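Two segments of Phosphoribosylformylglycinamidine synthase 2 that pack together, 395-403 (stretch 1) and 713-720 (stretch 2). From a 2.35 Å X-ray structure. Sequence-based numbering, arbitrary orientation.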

# COMPACT_ATOMS: atom_id res chain seq x y z
N LEU A 395 3.73 -27.47 12.76
CA LEU A 395 4.67 -26.50 12.21
C LEU A 395 4.89 -26.76 10.72
O LEU A 395 4.94 -25.82 9.92
CB LEU A 395 6.01 -26.56 12.95
CG LEU A 395 7.15 -25.74 12.33
CD1 LEU A 395 6.76 -24.26 12.27
CD2 LEU A 395 8.41 -25.93 13.15
N ARG A 396 5.01 -28.03 10.34
CA ARG A 396 5.20 -28.39 8.93
C ARG A 396 3.96 -28.04 8.13
O ARG A 396 4.05 -27.58 6.99
CB ARG A 396 5.52 -29.88 8.77
CG ARG A 396 6.90 -30.32 9.28
CD ARG A 396 7.31 -31.69 8.72
NE ARG A 396 6.52 -32.79 9.26
CZ ARG A 396 6.84 -33.48 10.35
NH1 ARG A 396 7.95 -33.19 11.02
NH2 ARG A 396 6.05 -34.45 10.78
N ARG A 397 2.78 -28.24 8.72
CA ARG A 397 1.54 -27.93 8.03
C ARG A 397 1.34 -26.43 7.85
O ARG A 397 0.78 -25.98 6.84
CB ARG A 397 0.35 -28.56 8.76
CG ARG A 397 0.29 -30.08 8.63
CD ARG A 397 -0.69 -30.71 9.62
NE ARG A 397 -2.09 -30.37 9.36
CZ ARG A 397 -3.09 -30.62 10.21
NH1 ARG A 397 -2.84 -31.20 11.38
NH2 ARG A 397 -4.33 -30.29 9.89
N LEU A 398 1.80 -25.64 8.83
CA LEU A 398 1.68 -24.18 8.76
C LEU A 398 2.63 -23.61 7.71
O LEU A 398 2.26 -22.70 6.96
CB LEU A 398 1.98 -23.55 10.12
CG LEU A 398 0.85 -23.59 11.14
CD1 LEU A 398 1.36 -23.07 12.48
CD2 LEU A 398 -0.33 -22.75 10.65
N LEU A 399 3.85 -24.14 7.67
CA LEU A 399 4.84 -23.68 6.72
C LEU A 399 4.34 -23.97 5.31
O LEU A 399 4.59 -23.19 4.40
CB LEU A 399 6.18 -24.39 6.96
CG LEU A 399 7.02 -23.91 8.15
CD1 LEU A 399 8.13 -24.89 8.42
CD2 LEU A 399 7.61 -22.53 7.86
N ALA A 400 3.61 -25.07 5.15
CA ALA A 400 3.07 -25.46 3.85
C ALA A 400 1.79 -24.72 3.45
O ALA A 400 1.28 -24.90 2.35
CB ALA A 400 2.83 -26.96 3.82
N SER A 401 1.27 -23.89 4.35
CA SER A 401 0.06 -23.13 4.08
C SER A 401 0.37 -22.02 3.09
O SER A 401 1.32 -21.27 3.28
CB SER A 401 -0.49 -22.50 5.35
OG SER A 401 -1.38 -21.44 5.04
N PRO A 402 -0.43 -21.91 2.02
CA PRO A 402 -0.23 -20.88 1.00
C PRO A 402 -0.15 -19.45 1.56
O PRO A 402 0.37 -18.55 0.90
CB PRO A 402 -1.43 -21.08 0.08
CG PRO A 402 -1.61 -22.57 0.12
CD PRO A 402 -1.46 -22.87 1.60
N ASN A 403 -0.66 -19.24 2.76
CA ASN A 403 -0.63 -17.92 3.36
C ASN A 403 0.64 -17.68 4.17
O ASN A 403 0.94 -16.55 4.54
CB ASN A 403 -1.86 -17.73 4.27
CG ASN A 403 -3.14 -17.42 3.48
OD1 ASN A 403 -4.24 -17.78 3.90
ND2 ASN A 403 -2.99 -16.73 2.35
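Stretch 2 713-720: SAWKAPLR

Stretch 2 is a helix that lies against the C-terminal end of the stretch 1 helix and the turn after it, in a small, close contact made of apolar side chains and backbone CA-H...O approaches, with no hydrogen bond across it. The two segments together bury 371 Å². Stretch 2 belongs to a helix that begins before it and continues after it, with a kink where the nitrogens of P718 and L719 lack a bond to the preceding turn; P718 has no amide hydrogen to give. In stretch 1 the helix covers 395-399, and loop or turn follows. The helix axes run in broadly the same direction, crossing at -30° with a closest approach of 8.3 Å.

The register is read from two nearest CA pairs: L399 CA to W715 CA at 4.7 Å, and P402 CA to P718 CA at 5.6 Å. A714 directs its CB toward stretch 1, reaching R396 O at 4.0 Å and L399 CB at 4.4 Å. Backbone atoms also come close: W715 CA lies 3.6 Å from L399 O, with an angle at H of 170°, and A400 CA lies 3.4 Å from A714 O, with a more bent angle of 136°. The two CA-H...O contacts run in opposite senses, each stretch supplying one carbonyl.

L399, rotamer m,t, directs its CA-to-CB bond toward stretch 2, and its CD2 meets W715 CD1 at 3.8 Å, approaching the indole obliquely. Just past the end of the stretch 1 helix, A400 meets P718, whose CG packs 4.0 Å from A400 CB and only 3.0 Å from A400 O, a very short approach. Farther along, P402, set sideways, packs against L719, whose side chain leaves its backbone sideways but comes nearer at its end; L719 CD2 is 4.2 Å from P402 CB, and L719 CG is 3.8 Å from P402 O.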

# COMPACT_ATOMS: atom_id res chain seq x y z
N SER A 713 11.78 -27.45 2.71
CA SER A 713 10.99 -27.98 1.60
C SER A 713 9.50 -27.75 1.79
O SER A 713 8.78 -27.44 0.84
CB SER A 713 11.27 -29.47 1.39
OG SER A 713 10.88 -30.24 2.51
N ALA A 714 9.04 -27.89 3.02
CA ALA A 714 7.62 -27.69 3.32
C ALA A 714 7.21 -26.24 3.03
O ALA A 714 6.13 -25.99 2.50
CB ALA A 714 7.34 -28.03 4.78
N TRP A 715 8.09 -25.31 3.36
CA TRP A 715 7.86 -23.88 3.17
C TRP A 715 8.03 -23.39 1.74
O TRP A 715 7.33 -22.47 1.31
CB TRP A 715 8.84 -23.11 4.07
CG TRP A 715 8.76 -21.61 4.00
CD1 TRP A 715 7.78 -20.81 4.52
CD2 TRP A 715 9.76 -20.73 3.47
NE1 TRP A 715 8.12 -19.49 4.37
CE2 TRP A 715 9.33 -19.41 3.73
CE3 TRP A 715 10.98 -20.93 2.82
CZ2 TRP A 715 10.08 -18.29 3.35
CZ3 TRP A 715 11.73 -19.81 2.44
CH2 TRP A 715 11.27 -18.51 2.71
N LYS A 716 8.94 -24.00 1.00
CA LYS A 716 9.24 -23.59 -0.37
C LYS A 716 8.28 -24.02 -1.47
O LYS A 716 8.03 -23.25 -2.40
CB LYS A 716 10.65 -24.07 -0.74
CG LYS A 716 11.39 -23.15 -1.72
CD LYS A 716 10.79 -23.17 -3.13
CE LYS A 716 10.57 -21.76 -3.70
NZ LYS A 716 9.35 -21.08 -3.14
N ALA A 717 7.71 -25.22 -1.36
CA ALA A 717 6.82 -25.76 -2.39
C ALA A 717 5.43 -25.16 -2.67
O ALA A 717 5.08 -24.95 -3.83
CB ALA A 717 6.67 -27.26 -2.17
N PRO A 718 4.61 -24.90 -1.63
CA PRO A 718 3.25 -24.35 -1.76
C PRO A 718 2.94 -23.33 -2.85
O PRO A 718 2.25 -23.64 -3.81
CB PRO A 718 2.98 -23.81 -0.36
CG PRO A 718 3.66 -24.82 0.50
CD PRO A 718 5.00 -24.99 -0.21
N LEU A 719 3.43 -22.10 -2.70
CA LEU A 719 3.15 -21.08 -3.70
C LEU A 719 3.84 -21.26 -5.04
O LEU A 719 3.38 -20.74 -6.05
CB LEU A 719 3.46 -19.69 -3.17
CG LEU A 719 2.42 -19.12 -2.21
CD1 LEU A 719 2.72 -17.64 -1.97
CD2 LEU A 719 1.03 -19.29 -2.80
N ARG A 720 4.96 -21.99 -5.04
CA ARG A 720 5.68 -22.19 -6.28
C ARG A 720 4.87 -23.02 -7.26
O ARG A 720 4.83 -22.72 -8.45
CB ARG A 720 7.03 -22.86 -6.03
CG ARG A 720 7.82 -23.12 -7.30
CD ARG A 720 9.25 -23.55 -7.02
NE ARG A 720 10.07 -22.47 -6.47
CZ ARG A 720 10.34 -21.33 -7.09
NH1 ARG A 720 9.86 -21.09 -8.31
NH2 ARG A 720 11.11 -20.42 -6.50